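Local coordinates for putative periplasmic protein (Bacteroides vulgatus ATCC 8482, PDB 3DUE), which is of unknown function but belongs to a PepSY-like family of bacterial periplasmic proteins with a possible inhibitory role, at residues W62-C67 with M94-R99. Numbering follows the deposited sequence.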
ATOM      1  N   TRP A  62       1.051   6.171  -3.436  1.00 23.12           N
ATOM      2  CA  TRP A  62       1.006   4.760  -3.084  1.00 22.80           C
ATOM      3  C   TRP A  62      -0.126   4.036  -3.776  1.00 21.52           C
ATOM      4  O   TRP A  62      -1.209   4.617  -3.976  1.00 21.67           O
ATOM      5  CB  TRP A  62       0.957   4.526  -1.578  1.00 23.14           C
ATOM      6  CG  TRP A  62      -0.256   4.950  -0.891  1.00 23.08           C
ATOM      7  CD1 TRP A  62      -0.454   6.121  -0.226  1.00 23.28           C
ATOM      8  CD2 TRP A  62      -1.460   4.179  -0.724  1.00 23.94           C
ATOM      9  NE1 TRP A  62      -1.716   6.140   0.326  1.00 24.26           N
ATOM     10  CE2 TRP A  62      -2.356   4.965   0.019  1.00 23.91           C
ATOM     11  CE3 TRP A  62      -1.875   2.914  -1.176  1.00 23.67           C
ATOM     12  CZ2 TRP A  62      -3.631   4.537   0.339  1.00 23.66           C
ATOM     13  CZ3 TRP A  62      -3.133   2.477  -0.850  1.00 23.50           C
ATOM     14  CH2 TRP A  62      -4.003   3.289  -0.085  1.00 23.25           C
ATOM     15  N   THR A  63       0.211   2.835  -4.237  1.00 21.12           N
ATOM     16  CA  THR A  63      -0.705   1.852  -4.844  1.00 19.77           C
ATOM     17  C   THR A  63      -0.799   0.575  -4.002  1.00 21.47           C
ATOM     18  O   THR A  63      -1.761  -0.167  -4.120  1.00 22.49           O
ATOM     19  CB  THR A  63      -0.304   1.541  -6.292  1.00 21.67           C
ATOM     20  OG1 THR A  63       1.054   1.087  -6.329  1.00 21.00           O
ATOM     21  CG2 THR A  63      -0.423   2.790  -7.122  1.00 21.98           C
ATOM     22  N   GLU A  64       0.166   0.347  -3.118  1.00 21.89           N
ATOM     23  CA  GLU A  64       0.150  -0.772  -2.185  1.00 23.48           C
ATOM     24  C   GLU A  64       0.865  -0.431  -0.876  1.00 22.29           C
ATOM     25  O   GLU A  64       1.980   0.100  -0.871  1.00 22.80           O
ATOM     26  CB  GLU A  64       0.763  -2.043  -2.805  1.00 24.15           C
ATOM     27  CG  GLU A  64       0.702  -3.252  -1.899  1.00 25.54           C
ATOM     28  CD  GLU A  64       1.294  -4.525  -2.515  1.00 27.77           C
ATOM     29  OE1 GLU A  64       1.342  -4.637  -3.739  1.00 32.21           O
ATOM     30  OE2 GLU A  64       1.694  -5.431  -1.773  1.00 31.41           O
ATOM     31  N   VAL A  65       0.209  -0.754   0.240  1.00 23.72           N
ATOM     32  CA  VAL A  65       0.778  -0.630   1.584  1.00 23.50           C
ATOM     33  C   VAL A  65       0.529  -2.012   2.196  1.00 23.78           C
ATOM     34  O   VAL A  65      -0.555  -2.322   2.642  1.00 23.15           O
ATOM     35  CB  VAL A  65       0.160   0.505   2.405  1.00 26.27           C
ATOM     36  CG1 VAL A  65       0.775   0.573   3.809  1.00 24.70           C
ATOM     37  CG2 VAL A  65       0.344   1.804   1.671  1.00 27.68           C
ATOM     38  N   ASN A  66       1.549  -2.856   2.133  1.00 22.72           N
ATOM     39  CA  ASN A  66       1.457  -4.245   2.570  1.00 22.50           C
ATOM     40  C   ASN A  66       2.224  -4.423   3.870  1.00 23.91           C
ATOM     41  O   ASN A  66       3.471  -4.671   3.879  1.00 21.51           O
ATOM     42  CB  ASN A  66       1.986  -5.116   1.437  1.00 23.45           C
ATOM     43  CG  ASN A  66       1.854  -6.555   1.671  1.00 23.31           C
ATOM     44  OD1 ASN A  66       1.774  -7.044   2.829  1.00 25.18           O
ATOM     45  ND2 ASN A  66       1.860  -7.301   0.572  1.00 24.24           N
ATOM     46  N   CYS A  67       1.480  -4.264   4.973  1.00 23.12           N
ATOM     47  CA  CYS A  67       2.030  -4.366   6.322  1.00 22.34           C
ATOM     48  C   CYS A  67       1.664  -5.687   6.996  1.00 22.63           C
ATOM     49  O   CYS A  67       1.213  -5.717   8.123  1.00 21.38           O
ATOM     50  CB  CYS A  67       1.603  -3.132   7.152  1.00 21.58           C
ATOM     51  SG  CYS A  67       2.346  -1.654   6.517  1.00 23.71           S
HETATM   52  N   MSE A  94      -6.030  -3.992   9.830  1.00 24.27           N
HETATM   53  CA  MSE A  94      -5.747  -4.070   8.433  1.00 24.59           C
HETATM   54  C   MSE A  94      -4.293  -4.455   8.180  1.00 22.81           C
HETATM   55  O   MSE A  94      -3.375  -3.782   8.654  1.00 21.72           O
HETATM   56  CB  MSE A  94      -6.002  -2.734   7.782  1.00 25.08           C
HETATM   57  CG  MSE A  94      -6.077  -2.867   6.283  1.00 24.94           C
HETATM   58 SE   MSE A  94      -6.579  -1.136   5.554  0.75 26.50          SE
HETATM   59  CE  MSE A  94      -7.974  -0.571   6.889  1.00 17.81           C
ATOM     60  N   LEU A  95      -4.097  -5.505   7.390  1.00 20.48           N
ATOM     61  CA  LEU A  95      -2.744  -5.975   7.062  1.00 20.46           C
ATOM     62  C   LEU A  95      -2.264  -5.403   5.732  1.00 20.02           C
ATOM     63  O   LEU A  95      -1.059  -5.135   5.553  1.00 20.68           O
ATOM     64  CB  LEU A  95      -2.662  -7.508   7.030  1.00 21.45           C
ATOM     65  CG  LEU A  95      -2.902  -8.185   8.390  1.00 22.30           C
ATOM     66  CD1 LEU A  95      -2.600  -9.680   8.283  1.00 22.60           C
ATOM     67  CD2 LEU A  95      -2.035  -7.526   9.482  1.00 23.21           C
ATOM     68  N   LYS A  96      -3.205  -5.170   4.823  1.00 20.13           N
ATOM     69  CA  LYS A  96      -2.848  -4.707   3.494  1.00 21.58           C
ATOM     70  C   LYS A  96      -3.939  -3.872   2.781  1.00 21.31           C
ATOM     71  O   LYS A  96      -5.124  -4.108   2.911  1.00 21.36           O
ATOM     72  CB  LYS A  96      -2.473  -5.921   2.659  1.00 23.87           C
ATOM     73  CG  LYS A  96      -2.006  -5.608   1.262  1.00 27.95           C
ATOM     74  CD  LYS A  96      -1.671  -6.914   0.561  1.00 30.13           C
ATOM     75  CE  LYS A  96      -1.502  -6.765  -0.941  1.00 31.22           C
ATOM     76  NZ  LYS A  96      -1.130  -8.153  -1.536  1.00 31.46           N
ATOM     77  N   ILE A  97      -3.511  -2.854   2.055  1.00 21.66           N
ATOM     78  CA  ILE A  97      -4.418  -2.072   1.232  1.00 21.76           C
ATOM     79  C   ILE A  97      -3.712  -1.834  -0.099  1.00 23.61           C
ATOM     80  O   ILE A  97      -2.494  -1.632  -0.121  1.00 21.85           O
ATOM     81  CB  ILE A  97      -4.878  -0.787   1.936  1.00 21.63           C
ATOM     82  CG1 ILE A  97      -5.927  -0.058   1.085  1.00 21.03           C
ATOM     83  CG2 ILE A  97      -3.677   0.118   2.331  1.00 20.92           C
ATOM     84  CD1 ILE A  97      -6.556   1.086   1.793  1.00 20.66           C
ATOM     85  N   GLU A  98      -4.453  -1.983  -1.196  1.00 23.46           N
ATOM     86  CA  GLU A  98      -3.912  -1.752  -2.524  1.00 25.94           C
ATOM     87  C   GLU A  98      -4.961  -0.924  -3.261  1.00 24.81           C
ATOM     88  O   GLU A  98      -6.139  -0.997  -2.929  1.00 24.60           O
ATOM     89  CB  GLU A  98      -3.753  -3.045  -3.296  1.00 30.77           C
ATOM     90  CG  GLU A  98      -3.273  -4.216  -2.555  1.00 34.47           C
ATOM     91  CD  GLU A  98      -3.364  -5.469  -3.404  1.00 37.66           C
ATOM     92  OE1 GLU A  98      -2.626  -5.526  -4.406  1.00 37.73           O
ATOM     93  OE2 GLU A  98      -4.168  -6.396  -3.063  1.00 41.00           O
ATOM     94  N   ARG A  99      -4.552  -0.156  -4.251  1.00 24.28           N
ATOM     95  CA  ARG A  99      -5.514   0.575  -5.060  1.00 23.22           C
ATOM     96  C   ARG A  99      -4.985   0.807  -6.442  1.00 23.20           C
ATOM     97  O   ARG A  99      -3.771   0.777  -6.681  1.00 21.04           O
ATOM     98  CB  ARG A  99      -5.846   1.921  -4.442  1.00 23.07           C
ATOM     99  CG  ARG A  99      -4.667   2.853  -4.323  1.00 22.78           C
ATOM    100  CD  ARG A  99      -5.093   4.143  -3.592  1.00 23.88           C
ATOM    101  NE  ARG A  99      -3.905   4.976  -3.407  1.00 23.85           N
ATOM    102  CZ  ARG A  99      -3.916   6.199  -2.913  1.00 23.57           C
ATOM    103  NH1 ARG A  99      -5.058   6.778  -2.614  1.00 25.67           N
ATOM    104  NH2 ARG A  99      -2.780   6.856  -2.729  1.00 23.05           N
TER
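The antiparallel seam in the middle of a continuous meander sheet is built here by Val65 and Ile97, a hydrogen-bonded pair that joins strand 62-66 to strand 94-99. Val65 N donates to Ile97 O at 2.9 Å, almost straight, and Ile97 N returns a bond to Val65 O. After the non-hydrogen-bonded pair Asn66-Lys96 comes a bent, weak bond from Cys67 N to Leu95 O; before Val65, Arg99 N still reaches Thr63 O, although the chain turns a corner at Thr63. On the other side, against strand 53-56, Thr63 and Glu64 both face Glu55 in a classic beta bulge.

At the corner Arg99 grips one backbone oxygen twice: NE lies 2.8 Å and NH2 3.0 Å from Trp62 O, with that oxygen close to the guanidinium plane and the NH2 bond the more bent. Trp62 CG sits between its backbone N and carbonyl carbon (chi1 67°), which brings one indole face flat against the same guanidinium, the planes 18° apart. Arg99 CZ sits 3.7 Å from the centroid of the Trp62 six-membered ring, a cation-pi stack, and CD adds a CH-pi contact. Val65 CG2 rests on the opposite face, toward its rim, while Ile97 CD1 meets Trp62 CH2 at 3.9 Å.

Glu64, Asn66, Lys96 and Glu98 share the sheet face opposite Val65 and Ile97. Asn66 ND2 holds Glu64 OE2 at 3.0 Å, and the extended Lys96 chain crosses the Asn66 amide at a slant, CD 3.6 Å from Asn66 ND2, to form long, weak ion pairs with Glu64 and Glu98. Such cross-strand pairing, with helix 79-88 in the connection, fits the PepSY-like antiparallel fold.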